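Local coordinates for sensor protein (Vibrio cholerae, PDB 3BY9) that senses C4-dicarboxylates through this extracytoplasmic domain of a membrane histidine kinase, which probably phosphorylates itself from ATP to start two-component signalling, at residues R94-Y106 and S116-R128. Numbering follows the deposited sequence.
With SIN (succinic acid), chain E.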
loop_
_atom_site.group_PDB
_atom_site.type_symbol
_atom_site.label_atom_id
_atom_site.label_comp_id
_atom_site.label_asym_id
_atom_site.label_seq_id
_atom_site.Cartn_x
_atom_site.Cartn_y
_atom_site.Cartn_z
ATOM N N ARG A 94 16.385 -0.777 10.774
ATOM C CA ARG A 94 15.884 -0.557 9.394
ATOM C C ARG A 94 16.171 0.826 8.828
ATOM O O ARG A 94 15.606 1.171 7.806
ATOM C CB ARG A 94 14.376 -0.817 9.291
ATOM C CG ARG A 94 13.470 0.238 9.951
ATOM C CD ARG A 94 11.996 -0.137 9.755
ATOM N NE ARG A 94 11.030 0.784 10.371
ATOM C CZ ARG A 94 10.587 0.715 11.621
ATOM N NH1 ARG A 94 11.029 -0.241 12.467
ATOM N NH2 ARG A 94 9.644 1.562 12.027
ATOM N N SER A 95 17.047 1.589 9.465
ATOM C CA SER A 95 17.332 2.935 8.955
ATOM C C SER A 95 17.369 3.072 7.450
ATOM O O SER A 95 18.068 2.329 6.760
ATOM C CB SER A 95 18.652 3.472 9.477
ATOM O OG SER A 95 18.859 4.833 9.043
ATOM N N PHE A 96 16.623 4.069 6.963
ATOM C CA PHE A 96 16.583 4.330 5.538
ATOM C C PHE A 96 17.637 5.358 5.168
ATOM O O PHE A 96 17.781 5.672 3.967
ATOM C CB PHE A 96 15.221 4.939 5.153
ATOM C CG PHE A 96 14.031 4.023 5.313
ATOM C CD1 PHE A 96 14.151 2.693 5.742
ATOM C CD2 PHE A 96 12.743 4.540 5.065
ATOM C CE1 PHE A 96 13.026 1.901 5.934
ATOM C CE2 PHE A 96 11.598 3.760 5.257
ATOM C CZ PHE A 96 11.728 2.439 5.699
ATOM N N ILE A 97 18.380 5.886 6.143
ATOM C CA ILE A 97 19.356 6.951 5.833
ATOM C C ILE A 97 20.399 6.488 4.797
ATOM O O ILE A 97 20.985 5.403 4.934
ATOM C CB ILE A 97 20.105 7.407 7.103
ATOM C CG1 ILE A 97 19.121 7.962 8.142
ATOM C CG2 ILE A 97 21.152 8.491 6.749
ATOM C CD1 ILE A 97 18.582 9.285 7.865
ATOM N N GLY A 98 20.585 7.288 3.740
ATOM C CA GLY A 98 21.594 6.931 2.748
ATOM C C GLY A 98 21.056 6.071 1.612
ATOM O O GLY A 98 21.743 5.877 0.596
ATOM N N ARG A 99 19.826 5.568 1.740
ATOM C CA ARG A 99 19.301 4.692 0.676
ATOM C C ARG A 99 18.620 5.585 -0.335
ATOM O O ARG A 99 17.966 6.561 0.056
ATOM C CB ARG A 99 18.230 3.720 1.230
ATOM C CG ARG A 99 18.671 2.902 2.410
ATOM C CD ARG A 99 19.854 2.036 2.083
ATOM N NE ARG A 99 19.962 0.919 3.018
ATOM C CZ ARG A 99 19.398 -0.274 2.834
ATOM N NH1 ARG A 99 18.675 -0.522 1.748
ATOM N NH2 ARG A 99 19.572 -1.237 3.734
ATOM N N ASN A 100 18.714 5.211 -1.617
ATOM C CA ASN A 100 18.118 6.016 -2.680
ATOM C C ASN A 100 16.840 5.374 -3.164
ATOM O O ASN A 100 16.821 4.147 -3.410
ATOM C CB ASN A 100 19.168 6.183 -3.794
ATOM C CG ASN A 100 18.663 7.068 -4.916
ATOM O OD1 ASN A 100 17.806 6.655 -5.685
ATOM N ND2 ASN A 100 19.192 8.279 -4.998
ATOM N N PHE A 101 15.748 6.164 -3.282
ATOM C CA PHE A 101 14.446 5.617 -3.715
ATOM C C PHE A 101 13.933 6.305 -4.990
ATOM O O PHE A 101 12.727 6.396 -5.196
ATOM C CB PHE A 101 13.430 5.781 -2.588
ATOM C CG PHE A 101 13.813 4.993 -1.342
ATOM C CD1 PHE A 101 13.922 3.621 -1.406
ATOM C CD2 PHE A 101 14.122 5.636 -0.152
ATOM C CE1 PHE A 101 14.363 2.856 -0.275
ATOM C CE2 PHE A 101 14.549 4.891 0.995
ATOM C CZ PHE A 101 14.674 3.494 0.912
ATOM N N ALA A 102 14.862 6.794 -5.816
ATOM C CA ALA A 102 14.415 7.493 -7.051
ATOM C C ALA A 102 13.655 6.538 -7.936
ATOM O O ALA A 102 12.884 6.970 -8.779
ATOM C CB ALA A 102 15.628 8.051 -7.830
ATOM N N TRP A 103 13.900 5.234 -7.762
ATOM C CA TRP A 103 13.239 4.192 -8.533
ATOM C C TRP A 103 11.789 3.928 -8.082
ATOM O O TRP A 103 10.998 3.232 -8.802
ATOM C CB TRP A 103 14.078 2.892 -8.450
ATOM C CG TRP A 103 14.313 2.407 -7.044
ATOM C CD1 TRP A 103 15.340 2.800 -6.183
ATOM C CD2 TRP A 103 13.498 1.475 -6.299
ATOM N NE1 TRP A 103 15.165 2.163 -4.947
ATOM C CE2 TRP A 103 14.063 1.355 -5.000
ATOM C CE3 TRP A 103 12.348 0.732 -6.604
ATOM C CZ2 TRP A 103 13.508 0.520 -4.013
ATOM C CZ3 TRP A 103 11.797 -0.107 -5.608
ATOM C CH2 TRP A 103 12.381 -0.196 -4.341
ATOM N N ARG A 104 11.394 4.492 -6.941
ATOM C CA ARG A 104 10.023 4.278 -6.471
ATOM C C ARG A 104 9.061 5.276 -7.079
ATOM O O ARG A 104 9.341 6.472 -7.125
ATOM C CB ARG A 104 9.913 4.449 -4.963
ATOM C CG ARG A 104 10.336 3.260 -4.180
ATOM C CD ARG A 104 9.322 2.082 -4.306
ATOM N NE ARG A 104 9.476 1.167 -3.152
ATOM C CZ ARG A 104 9.179 -0.133 -3.174
ATOM N NH1 ARG A 104 8.699 -0.708 -4.270
ATOM N NH2 ARG A 104 9.464 -0.889 -2.093
ATOM N N PRO A 105 7.879 4.821 -7.469
ATOM C CA PRO A 105 6.919 5.776 -8.062
ATOM C C PRO A 105 6.561 6.938 -7.151
ATOM O O PRO A 105 6.350 8.045 -7.618
ATOM C CB PRO A 105 5.704 4.897 -8.327
ATOM C CG PRO A 105 6.350 3.585 -8.765
ATOM C CD PRO A 105 7.471 3.414 -7.717
ATOM N N TYR A 106 6.463 6.709 -5.834
ATOM C CA TYR A 106 6.082 7.845 -5.006
ATOM C C TYR A 106 7.129 8.952 -5.048
ATOM O O TYR A 106 6.766 10.130 -4.900
ATOM C CB TYR A 106 5.743 7.403 -3.563
ATOM C CG TYR A 106 6.893 6.751 -2.802
ATOM C CD1 TYR A 106 7.965 7.521 -2.297
ATOM C CD2 TYR A 106 6.899 5.372 -2.556
ATOM C CE1 TYR A 106 9.019 6.923 -1.561
ATOM C CE2 TYR A 106 7.953 4.775 -1.826
ATOM C CZ TYR A 106 9.006 5.556 -1.339
ATOM O OH TYR A 106 10.075 4.967 -0.658
ATOM N N SER A 116 1.510 12.239 -4.069
ATOM C CA SER A 116 1.348 10.942 -4.687
ATOM C C SER A 116 1.126 9.938 -3.578
ATOM O O SER A 116 1.337 10.232 -2.393
ATOM C CB SER A 116 2.594 10.540 -5.522
ATOM O OG SER A 116 3.708 10.336 -4.685
ATOM N N GLN A 117 0.608 8.766 -3.961
ATOM C CA GLN A 117 0.419 7.703 -2.978
ATOM C C GLN A 117 0.767 6.387 -3.654
ATOM O O GLN A 117 0.704 6.267 -4.896
ATOM C CB GLN A 117 -1.003 7.700 -2.427
ATOM C CG GLN A 117 -2.081 7.565 -3.486
ATOM C CD GLN A 117 -3.444 7.952 -2.898
ATOM O OE1 GLN A 117 -4.030 9.008 -3.223
ATOM N NE2 GLN A 117 -3.928 7.128 -1.997
ATOM N N TYR A 118 1.113 5.368 -2.848
ATOM C CA TYR A 118 1.582 4.124 -3.444
ATOM C C TYR A 118 1.548 3.033 -2.390
ATOM O O TYR A 118 1.488 3.330 -1.219
ATOM C CB TYR A 118 3.058 4.319 -3.846
ATOM C CG TYR A 118 3.653 3.212 -4.717
ATOM C CD1 TYR A 118 3.108 2.933 -6.001
ATOM C CD2 TYR A 118 4.778 2.507 -4.302
ATOM C CE1 TYR A 118 3.678 1.974 -6.826
ATOM C CE2 TYR A 118 5.381 1.538 -5.125
ATOM C CZ TYR A 118 4.813 1.289 -6.385
ATOM O OH TYR A 118 5.436 0.392 -7.214
ATOM N N PHE A 119 1.542 1.761 -2.803
ATOM C CA PHE A 119 1.626 0.691 -1.787
ATOM C C PHE A 119 2.689 -0.262 -2.301
ATOM O O PHE A 119 2.874 -0.387 -3.520
ATOM C CB PHE A 119 0.255 -0.033 -1.570
ATOM C CG PHE A 119 -0.391 -0.519 -2.834
ATOM C CD1 PHE A 119 -0.054 -1.755 -3.370
ATOM C CD2 PHE A 119 -1.316 0.273 -3.502
ATOM C CE1 PHE A 119 -0.645 -2.200 -4.581
ATOM C CE2 PHE A 119 -1.897 -0.168 -4.703
ATOM C CZ PHE A 119 -1.552 -1.407 -5.229
ATOM N N ALA A 120 3.420 -0.902 -1.387
ATOM C CA ALA A 120 4.489 -1.764 -1.810
ATOM C C ALA A 120 5.021 -2.584 -0.661
ATOM O O ALA A 120 4.696 -2.336 0.502
ATOM C CB ALA A 120 5.660 -0.902 -2.310
ATOM N N LEU A 121 5.890 -3.533 -1.041
ATOM C CA LEU A 121 6.653 -4.294 -0.041
ATOM C C LEU A 121 7.938 -3.497 0.147
ATOM O O LEU A 121 8.673 -3.264 -0.814
ATOM C CB LEU A 121 6.989 -5.702 -0.581
ATOM C CG LEU A 121 7.957 -6.482 0.335
ATOM C CD1 LEU A 121 7.323 -6.790 1.697
ATOM C CD2 LEU A 121 8.287 -7.826 -0.340
ATOM N N GLY A 122 8.185 -3.015 1.375
ATOM C CA GLY A 122 9.347 -2.192 1.679
ATOM C C GLY A 122 10.693 -2.850 1.418
ATOM O O GLY A 122 10.953 -3.945 1.894
ATOM N N SER A 123 11.569 -2.120 0.716
ATOM C CA SER A 123 12.865 -2.651 0.328
ATOM C C SER A 123 13.908 -2.739 1.416
ATOM O O SER A 123 14.788 -3.595 1.353
ATOM C CB SER A 123 13.442 -1.830 -0.824
ATOM O OG SER A 123 13.804 -0.548 -0.361
ATOM N N THR A 124 13.850 -1.853 2.390
ATOM C CA THR A 124 14.871 -1.883 3.443
ATOM C C THR A 124 14.305 -2.603 4.637
ATOM O O THR A 124 14.993 -3.418 5.287
ATOM C CB THR A 124 15.265 -0.452 3.844
ATOM O OG1 THR A 124 15.802 0.247 2.699
ATOM C CG2 THR A 124 16.317 -0.481 4.964
ATOM N N SER A 125 13.036 -2.316 4.915
ATOM C CA SER A 125 12.326 -2.890 6.056
ATOM C C SER A 125 11.815 -4.332 5.832
ATOM O O SER A 125 11.721 -5.121 6.772
ATOM C CB SER A 125 11.116 -2.003 6.348
ATOM O OG SER A 125 10.205 -2.077 5.250
ATOM N N GLY A 126 11.449 -4.657 4.601
ATOM C CA GLY A 126 10.841 -5.960 4.350
ATOM C C GLY A 126 9.384 -5.984 4.827
ATOM O O GLY A 126 8.728 -7.051 4.943
ATOM N N GLN A 127 8.824 -4.803 5.070
ATOM C CA GLN A 127 7.463 -4.677 5.555
ATOM C C GLN A 127 6.560 -3.984 4.559
ATOM O O GLN A 127 6.956 -2.966 3.968
ATOM C CB GLN A 127 7.465 -3.877 6.864
ATOM C CG GLN A 127 8.077 -4.663 8.052
ATOM C CD GLN A 127 7.283 -5.942 8.386
ATOM O OE1 GLN A 127 6.071 -5.892 8.640
ATOM N NE2 GLN A 127 7.970 -7.087 8.387
ATOM N N ARG A 128 5.344 -4.498 4.363
ATOM C CA ARG A 128 4.446 -3.794 3.437
ATOM C C ARG A 128 4.041 -2.433 4.038
ATOM O O ARG A 128 3.992 -2.258 5.257
ATOM C CB ARG A 128 3.129 -4.576 3.265
ATOM C CG ARG A 128 3.239 -5.902 2.498
ATOM C CD ARG A 128 1.896 -6.649 2.554
ATOM N NE ARG A 128 1.641 -7.109 3.923
ATOM C CZ ARG A 128 0.432 -7.303 4.449
ATOM N NH1 ARG A 128 -0.662 -7.096 3.726
ATOM N NH2 ARG A 128 0.307 -7.654 5.736
HETATM C C1 SIN E . 11.003 0.601 3.071
HETATM O O1 SIN E . 9.757 0.872 3.132
HETATM O O2 SIN E . 11.485 -0.434 3.611
HETATM C C2 SIN E . 11.971 1.526 2.323
HETATM C C3 SIN E . 11.235 2.476 1.362
HETATM C C4 SIN E . 10.725 1.792 0.108
HETATM O O3 SIN E . 10.090 2.491 -0.740
HETATM O O4 SIN E . 10.915 0.550 -0.044
HETATM O O HOH W 1 8.199 0.149 -6.951
#
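The loop 94-104, running into helix 105-110, faces strand 116-121 and the turn after it, with CA atoms 5.4 Å apart at Arg94 and Ser125 and 5.7 Å apart at Tyr106 and Ser116. Between these ends the segments enclose a succinate in the ligand pocket of a PAS-like (PDC) sensor domain. The Arg104 chain bends at chi2 (-71°), turning its guanidinium toward one carboxylate: NE donates to O3, and NH2 to O4. Arg104 NH2 also reaches Leu121 O at 2.8 Å, a bent bond (139°) to the edge strand. Ala120 CB and Trp103 CH2 sandwich this guanidinium from opposite faces. The Ser123 N-H points almost straight at succinate O4 (N to O 2.9 Å). The other carboxylate sits on the turn, where O2 accepts from Thr124 N, Ser125 N and Ser125 OG. Lys149 and Tyr131 complete the site. Phe96 and Phe101 each put a ring face against the succinate carbons. Thr124 CG2 packs against Arg94 O and over the Arg99 guanidinium. Pro105 CD makes a CH-pi contact with the Tyr118 ring face. One water joins Tyr118 OH to Arg104 NH1. Tyr106 OH donates to succinate O3, in the tyrosine ring plane, and also hydrogen-bonds Tyr76 OH.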